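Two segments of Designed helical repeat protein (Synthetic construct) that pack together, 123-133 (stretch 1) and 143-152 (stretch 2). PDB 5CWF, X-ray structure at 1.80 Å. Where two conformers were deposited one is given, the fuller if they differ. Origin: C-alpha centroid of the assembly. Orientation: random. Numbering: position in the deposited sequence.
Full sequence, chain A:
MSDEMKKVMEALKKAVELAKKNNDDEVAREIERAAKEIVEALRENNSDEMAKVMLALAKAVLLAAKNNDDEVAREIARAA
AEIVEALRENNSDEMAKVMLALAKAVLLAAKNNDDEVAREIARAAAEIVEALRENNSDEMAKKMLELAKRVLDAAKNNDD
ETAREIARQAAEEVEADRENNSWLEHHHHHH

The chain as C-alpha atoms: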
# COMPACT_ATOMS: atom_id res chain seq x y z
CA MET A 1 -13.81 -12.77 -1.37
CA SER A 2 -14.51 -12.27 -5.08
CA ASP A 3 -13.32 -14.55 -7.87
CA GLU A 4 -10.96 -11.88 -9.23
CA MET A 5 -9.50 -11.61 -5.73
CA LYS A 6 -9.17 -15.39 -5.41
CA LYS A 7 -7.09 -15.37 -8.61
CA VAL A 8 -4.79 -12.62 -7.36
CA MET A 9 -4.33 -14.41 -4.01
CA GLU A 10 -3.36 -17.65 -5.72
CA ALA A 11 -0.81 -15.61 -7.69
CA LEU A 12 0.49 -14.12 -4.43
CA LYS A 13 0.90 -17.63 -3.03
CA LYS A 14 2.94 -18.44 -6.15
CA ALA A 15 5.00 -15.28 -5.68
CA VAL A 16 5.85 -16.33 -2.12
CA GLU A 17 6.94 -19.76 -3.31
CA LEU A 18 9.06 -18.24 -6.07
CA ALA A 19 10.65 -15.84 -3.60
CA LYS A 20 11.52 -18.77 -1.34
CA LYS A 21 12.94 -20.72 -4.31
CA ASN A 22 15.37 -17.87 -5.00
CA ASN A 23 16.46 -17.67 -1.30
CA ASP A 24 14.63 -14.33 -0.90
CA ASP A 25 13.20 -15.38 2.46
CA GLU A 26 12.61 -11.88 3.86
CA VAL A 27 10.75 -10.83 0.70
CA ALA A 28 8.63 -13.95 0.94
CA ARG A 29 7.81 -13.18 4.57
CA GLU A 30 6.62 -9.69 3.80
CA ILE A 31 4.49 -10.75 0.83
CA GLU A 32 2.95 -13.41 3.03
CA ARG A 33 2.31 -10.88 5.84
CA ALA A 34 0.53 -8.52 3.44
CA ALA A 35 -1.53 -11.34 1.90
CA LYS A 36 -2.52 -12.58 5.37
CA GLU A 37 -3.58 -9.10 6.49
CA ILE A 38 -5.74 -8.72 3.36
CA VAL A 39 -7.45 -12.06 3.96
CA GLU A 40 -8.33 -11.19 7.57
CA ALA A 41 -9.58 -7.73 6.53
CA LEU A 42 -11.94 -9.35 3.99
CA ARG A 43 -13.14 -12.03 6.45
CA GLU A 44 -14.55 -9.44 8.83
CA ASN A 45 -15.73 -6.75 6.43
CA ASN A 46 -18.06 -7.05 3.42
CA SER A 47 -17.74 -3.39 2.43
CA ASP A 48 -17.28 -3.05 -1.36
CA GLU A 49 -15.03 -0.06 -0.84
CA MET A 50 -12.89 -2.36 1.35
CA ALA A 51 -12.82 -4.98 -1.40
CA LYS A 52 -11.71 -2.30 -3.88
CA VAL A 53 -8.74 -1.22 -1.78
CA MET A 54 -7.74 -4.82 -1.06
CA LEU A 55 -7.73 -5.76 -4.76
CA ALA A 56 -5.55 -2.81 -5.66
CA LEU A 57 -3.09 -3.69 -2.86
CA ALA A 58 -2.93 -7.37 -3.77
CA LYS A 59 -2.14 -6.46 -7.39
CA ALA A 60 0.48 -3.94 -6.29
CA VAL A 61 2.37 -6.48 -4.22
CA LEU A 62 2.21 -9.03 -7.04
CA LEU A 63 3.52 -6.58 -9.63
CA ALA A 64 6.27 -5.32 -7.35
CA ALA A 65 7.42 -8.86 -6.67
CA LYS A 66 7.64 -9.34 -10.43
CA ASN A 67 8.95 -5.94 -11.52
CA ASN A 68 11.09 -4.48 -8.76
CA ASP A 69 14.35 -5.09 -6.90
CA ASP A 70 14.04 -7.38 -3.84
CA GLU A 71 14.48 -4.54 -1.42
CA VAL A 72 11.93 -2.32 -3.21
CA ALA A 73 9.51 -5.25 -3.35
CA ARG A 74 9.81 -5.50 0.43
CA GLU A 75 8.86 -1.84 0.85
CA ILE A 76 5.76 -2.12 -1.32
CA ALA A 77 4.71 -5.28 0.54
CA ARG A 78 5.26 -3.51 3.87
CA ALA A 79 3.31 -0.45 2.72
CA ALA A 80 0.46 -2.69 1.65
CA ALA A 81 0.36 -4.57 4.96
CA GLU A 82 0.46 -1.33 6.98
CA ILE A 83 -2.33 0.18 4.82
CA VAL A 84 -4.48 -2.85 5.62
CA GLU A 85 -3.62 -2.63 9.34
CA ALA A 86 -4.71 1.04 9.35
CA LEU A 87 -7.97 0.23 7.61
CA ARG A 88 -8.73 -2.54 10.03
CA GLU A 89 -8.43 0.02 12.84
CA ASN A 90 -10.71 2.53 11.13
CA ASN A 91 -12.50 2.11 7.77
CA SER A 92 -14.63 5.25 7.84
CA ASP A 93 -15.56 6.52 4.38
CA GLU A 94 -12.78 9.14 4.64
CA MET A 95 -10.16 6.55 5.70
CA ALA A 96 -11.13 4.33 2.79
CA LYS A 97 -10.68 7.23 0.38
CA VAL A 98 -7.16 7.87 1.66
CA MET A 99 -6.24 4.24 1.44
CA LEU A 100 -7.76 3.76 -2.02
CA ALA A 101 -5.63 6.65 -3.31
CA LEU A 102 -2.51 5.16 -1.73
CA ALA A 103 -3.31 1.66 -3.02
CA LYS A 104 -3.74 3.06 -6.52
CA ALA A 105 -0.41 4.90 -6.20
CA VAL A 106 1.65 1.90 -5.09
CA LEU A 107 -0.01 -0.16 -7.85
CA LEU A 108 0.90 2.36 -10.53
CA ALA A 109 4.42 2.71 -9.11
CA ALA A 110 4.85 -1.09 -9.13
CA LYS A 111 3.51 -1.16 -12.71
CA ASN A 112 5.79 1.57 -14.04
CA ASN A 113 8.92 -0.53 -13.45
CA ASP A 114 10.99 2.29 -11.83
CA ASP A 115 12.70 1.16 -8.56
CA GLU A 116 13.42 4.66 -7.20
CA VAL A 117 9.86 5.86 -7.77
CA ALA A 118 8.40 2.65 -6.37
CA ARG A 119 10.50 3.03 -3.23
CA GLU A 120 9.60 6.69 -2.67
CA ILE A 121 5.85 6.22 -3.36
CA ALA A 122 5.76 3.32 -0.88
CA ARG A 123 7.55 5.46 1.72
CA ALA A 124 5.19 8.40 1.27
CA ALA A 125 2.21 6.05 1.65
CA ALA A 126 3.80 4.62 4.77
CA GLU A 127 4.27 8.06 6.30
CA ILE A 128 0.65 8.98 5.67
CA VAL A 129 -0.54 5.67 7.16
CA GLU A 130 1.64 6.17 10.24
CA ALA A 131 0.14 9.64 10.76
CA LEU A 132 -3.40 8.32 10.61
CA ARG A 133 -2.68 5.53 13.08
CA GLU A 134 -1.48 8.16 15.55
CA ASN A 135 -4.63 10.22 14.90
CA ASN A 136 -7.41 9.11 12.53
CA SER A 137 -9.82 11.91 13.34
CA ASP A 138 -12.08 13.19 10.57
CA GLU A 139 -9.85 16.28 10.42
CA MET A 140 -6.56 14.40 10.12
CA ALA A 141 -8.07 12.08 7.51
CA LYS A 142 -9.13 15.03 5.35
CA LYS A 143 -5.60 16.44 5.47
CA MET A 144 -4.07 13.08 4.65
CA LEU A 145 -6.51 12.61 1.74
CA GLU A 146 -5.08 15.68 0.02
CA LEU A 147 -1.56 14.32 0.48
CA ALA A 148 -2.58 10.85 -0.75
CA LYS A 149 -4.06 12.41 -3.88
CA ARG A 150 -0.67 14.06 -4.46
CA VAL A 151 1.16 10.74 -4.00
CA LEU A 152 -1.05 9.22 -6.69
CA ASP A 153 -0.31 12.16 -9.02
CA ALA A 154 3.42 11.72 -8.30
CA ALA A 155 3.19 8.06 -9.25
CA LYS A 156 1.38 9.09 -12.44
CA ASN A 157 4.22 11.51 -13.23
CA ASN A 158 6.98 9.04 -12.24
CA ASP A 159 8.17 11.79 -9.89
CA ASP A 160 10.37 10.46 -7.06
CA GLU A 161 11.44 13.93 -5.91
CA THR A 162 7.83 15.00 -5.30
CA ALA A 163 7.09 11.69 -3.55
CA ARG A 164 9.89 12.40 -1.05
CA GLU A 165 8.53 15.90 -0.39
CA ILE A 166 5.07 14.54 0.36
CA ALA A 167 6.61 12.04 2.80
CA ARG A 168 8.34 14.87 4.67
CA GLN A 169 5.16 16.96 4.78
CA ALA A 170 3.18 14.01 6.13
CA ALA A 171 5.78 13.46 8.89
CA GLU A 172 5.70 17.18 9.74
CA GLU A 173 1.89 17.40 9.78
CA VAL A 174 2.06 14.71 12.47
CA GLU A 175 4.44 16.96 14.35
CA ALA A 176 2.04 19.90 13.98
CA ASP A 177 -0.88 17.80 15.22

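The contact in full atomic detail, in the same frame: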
# COMPACT_ATOMS: atom_id res chain seq x y z
N ARG A 123 7.16 4.77 0.47
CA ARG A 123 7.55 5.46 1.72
C ARG A 123 6.60 6.61 2.07
O ARG A 123 6.32 6.87 3.25
CB ARG A 123 8.97 5.96 1.60
CG ARG A 123 9.93 4.83 1.80
CD ARG A 123 11.36 5.21 1.49
NE ARG A 123 12.25 4.14 1.90
CZ ARG A 123 13.57 4.26 2.00
NH1 ARG A 123 14.15 5.42 1.73
NH2 ARG A 123 14.30 3.22 2.39
N ALA A 124 6.14 7.33 1.06
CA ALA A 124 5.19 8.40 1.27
C ALA A 124 3.86 7.85 1.80
O ALA A 124 3.29 8.37 2.76
CB ALA A 124 4.99 9.17 -0.04
N ALA A 125 3.40 6.76 1.19
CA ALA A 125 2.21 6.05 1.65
C ALA A 125 2.39 5.63 3.10
O ALA A 125 1.51 5.80 3.94
CB ALA A 125 1.92 4.84 0.76
N ALA A 126 3.55 5.06 3.40
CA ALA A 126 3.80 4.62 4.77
C ALA A 126 3.78 5.77 5.77
O ALA A 126 3.32 5.59 6.90
CB ALA A 126 5.13 3.90 4.86
N GLU A 127 4.25 6.95 5.38
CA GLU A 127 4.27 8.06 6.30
C GLU A 127 2.86 8.55 6.59
O GLU A 127 2.54 8.90 7.72
CB GLU A 127 5.07 9.25 5.77
CG GLU A 127 6.56 9.03 5.73
CD GLU A 127 7.21 8.91 7.10
OE1 GLU A 127 6.64 9.32 8.13
OE2 GLU A 127 8.35 8.43 7.12
N ILE A 128 2.04 8.56 5.56
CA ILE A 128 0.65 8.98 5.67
C ILE A 128 -0.13 7.99 6.54
O ILE A 128 -0.91 8.38 7.43
CB ILE A 128 0.03 9.09 4.26
CG1 ILE A 128 0.61 10.32 3.56
CG2 ILE A 128 -1.50 9.16 4.34
CD1 ILE A 128 0.40 10.38 2.02
N VAL A 129 0.11 6.69 6.31
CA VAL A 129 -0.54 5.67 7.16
C VAL A 129 -0.15 5.85 8.62
O VAL A 129 -1.02 5.90 9.52
CB VAL A 129 -0.18 4.24 6.66
CG1 VAL A 129 -0.63 3.16 7.63
CG2 VAL A 129 -0.82 4.02 5.28
N GLU A 130 1.14 6.02 8.87
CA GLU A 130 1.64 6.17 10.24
C GLU A 130 0.96 7.35 10.94
O GLU A 130 0.56 7.27 12.10
CB GLU A 130 3.16 6.35 10.22
CG GLU A 130 3.82 6.42 11.58
CD GLU A 130 5.31 6.77 11.49
OE1 GLU A 130 5.95 6.43 10.47
OE2 GLU A 130 5.82 7.39 12.44
N ALA A 131 0.79 8.44 10.20
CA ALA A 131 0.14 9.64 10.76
C ALA A 131 -1.30 9.36 11.17
O ALA A 131 -1.79 9.85 12.20
CB ALA A 131 0.18 10.76 9.73
N LEU A 132 -2.00 8.61 10.34
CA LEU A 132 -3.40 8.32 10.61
C LEU A 132 -3.52 7.35 11.78
O LEU A 132 -4.50 7.39 12.52
CB LEU A 132 -4.04 7.77 9.34
CG LEU A 132 -4.35 8.91 8.36
CD1 LEU A 132 -4.75 8.33 7.01
CD2 LEU A 132 -5.43 9.86 8.88
N ARG A 133 -2.56 6.45 11.96
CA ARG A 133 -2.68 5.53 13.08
C ARG A 133 -2.42 6.24 14.41
O ARG A 133 -2.92 5.80 15.46
CB ARG A 133 -1.74 4.36 12.89
CG ARG A 133 -2.24 3.51 11.74
CD ARG A 133 -1.41 2.32 11.48
NE ARG A 133 -1.71 1.23 12.41
CZ ARG A 133 -1.16 0.03 12.30
NH1 ARG A 133 -0.31 -0.22 11.31
NH2 ARG A 133 -1.47 -0.93 13.15
N LYS A 143 -6.94 15.97 5.80
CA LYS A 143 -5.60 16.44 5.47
C LYS A 143 -4.79 15.37 4.75
O LYS A 143 -4.11 15.63 3.76
CB LYS A 143 -4.87 16.84 6.76
CG LYS A 143 -5.51 17.96 7.52
CD LYS A 143 -4.85 18.12 8.88
CE LYS A 143 -5.33 19.36 9.61
NZ LYS A 143 -4.70 19.47 10.95
N MET A 144 -4.87 14.14 5.24
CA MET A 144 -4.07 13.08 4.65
C MET A 144 -4.63 12.68 3.28
O MET A 144 -3.89 12.19 2.42
CB MET A 144 -3.97 11.88 5.60
CG MET A 144 -3.20 12.21 6.89
SD MET A 144 -1.48 12.67 6.51
CE MET A 144 -1.60 14.46 6.56
N LEU A 145 -5.92 12.93 3.05
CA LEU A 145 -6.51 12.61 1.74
C LEU A 145 -5.90 13.50 0.66
O LEU A 145 -5.60 13.05 -0.45
CB LEU A 145 -8.05 12.77 1.77
CG LEU A 145 -8.76 12.53 0.43
CD1 LEU A 145 -8.37 11.18 -0.17
CD2 LEU A 145 -10.31 12.61 0.57
N GLU A 146 -5.70 14.76 0.98
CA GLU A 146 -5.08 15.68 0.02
C GLU A 146 -3.64 15.26 -0.30
O GLU A 146 -3.18 15.33 -1.46
CB GLU A 146 -5.17 17.10 0.58
CG GLU A 146 -6.65 17.55 0.72
CD GLU A 146 -7.49 17.27 -0.55
OE1 GLU A 146 -7.23 17.91 -1.60
OE2 GLU A 146 -8.42 16.40 -0.51
N LEU A 147 -2.92 14.80 0.71
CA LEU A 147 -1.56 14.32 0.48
C LEU A 147 -1.53 13.02 -0.32
O LEU A 147 -0.69 12.85 -1.19
CB LEU A 147 -0.83 14.12 1.79
CG LEU A 147 -0.52 15.38 2.60
CD1 LEU A 147 0.37 14.98 3.77
CD2 LEU A 147 0.17 16.44 1.76
N ALA A 148 -2.47 12.13 -0.04
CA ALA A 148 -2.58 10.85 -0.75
C ALA A 148 -2.90 11.06 -2.22
O ALA A 148 -2.41 10.34 -3.09
CB ALA A 148 -3.65 9.98 -0.07
N LYS A 149 -3.74 12.05 -2.50
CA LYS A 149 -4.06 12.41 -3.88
C LYS A 149 -2.79 12.88 -4.59
O LYS A 149 -2.59 12.61 -5.78
CB LYS A 149 -5.10 13.53 -3.92
CG LYS A 149 -6.53 13.16 -3.51
CD LYS A 149 -7.00 11.84 -4.08
CE LYS A 149 -8.49 11.65 -3.80
NZ LYS A 149 -8.91 10.22 -3.78
N ARG A 150 -1.93 13.58 -3.86
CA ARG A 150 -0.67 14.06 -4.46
C ARG A 150 0.33 12.93 -4.68
O ARG A 150 1.08 12.95 -5.66
CB ARG A 150 -0.06 15.14 -3.57
CG ARG A 150 -0.88 16.41 -3.58
CD ARG A 150 -0.36 17.46 -2.62
NE ARG A 150 1.04 17.78 -2.85
CZ ARG A 150 1.88 18.21 -1.91
NH1 ARG A 150 1.44 18.42 -0.68
NH2 ARG A 150 3.15 18.46 -2.21
N VAL A 151 0.30 11.92 -3.82
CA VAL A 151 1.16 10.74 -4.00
C VAL A 151 0.76 10.01 -5.28
O VAL A 151 1.61 9.62 -6.08
CB VAL A 151 1.05 9.78 -2.79
CG1 VAL A 151 1.84 8.49 -3.05
CG2 VAL A 151 1.58 10.45 -1.54
N LEU A 152 -0.54 9.86 -5.48
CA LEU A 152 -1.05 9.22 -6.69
C LEU A 152 -0.63 10.00 -7.93
O LEU A 152 -0.20 9.41 -8.93
CB LEU A 152 -2.59 9.06 -6.59
CG LEU A 152 -3.33 8.49 -7.79
CD1 LEU A 152 -2.72 7.15 -8.23
CD2 LEU A 152 -4.80 8.29 -7.45

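Antiparallel helices in repeat proteins commonly pack by setting a large side chain from one helix into a hollow on its neighbour, and segments 123-133 and 143-152 of this designed protein offer a compact example. Both are helical throughout and belong to longer helices. Their axes run at 171° and approach to 10.2 Å, so the chain ascends one helix and descends the other. Ala 124 therefore lies across from Val 151 (CA to CA, 7.0 Å), and Ile 128 from Met 144 (CA to CA, 6.3 Å). The backbone amides are engaged within each helix, as in the bond from Ile 128 N to Ala 124 O (3.1 Å), and no hydrogen bond crosses the interface. What joins the two segments is apolar packing, which buries 319 Å² in total.

Ile 128 is the knob. Its side chain sits among Met 144, Leu 147, Ala 148 and Val 151, residues spaced along successive turns of the opposite helix. With chi1 at m and chi2 at t, the chain is extended from CG1 to CD1, and this methyl reaches into the hollow: Ile 128 CD1 lies 3.9 Å from Leu 147 CB, 3.9 Å from Ala 148 N and 3.8 Å from Val 151 CG2. The other branch is not idle, since Ile 128 CG2 meets Met 144 CB at 3.9 Å. A single beta-branched residue thus touches both ends of its hole. At Ala 148 the CA-to-CB bond points sideways, and the atom of that residue nearest to Ile 128 CD1 is the backbone nitrogen, Ala 148 N.

Met 144 shows how a flexible side chain fits around such a knob. Its CA-to-CB bond points toward the first helix, but chi1 and chi2 are both m and the end of the chain leads away. With chi1 at m, Met 144 CG lies 3.8 Å from Leu 132 CG; chi2, also m, then places Met 144 SD 4.1 Å from Ala 131 CB, a contact in which the polarizable sulfur lies against a methyl group. Leu 132 starts sideways, yet its m,t rotamer brings its end nearer to the second helix.

At the other end of the contact, Val 151 adopts t. Besides meeting Ile 128 CD1, Val 151 CG2 lies 3.9 Å from Ala 124 CB. Here the short alanine meets a branched residue. The charged side chains take no part: Arg 123, Glu 130, Glu 146 and Lys 149 lie out of reach of the opposing segment, so the side chains that meet are all apolar: hydrocarbon and the one sulfur of Met 144.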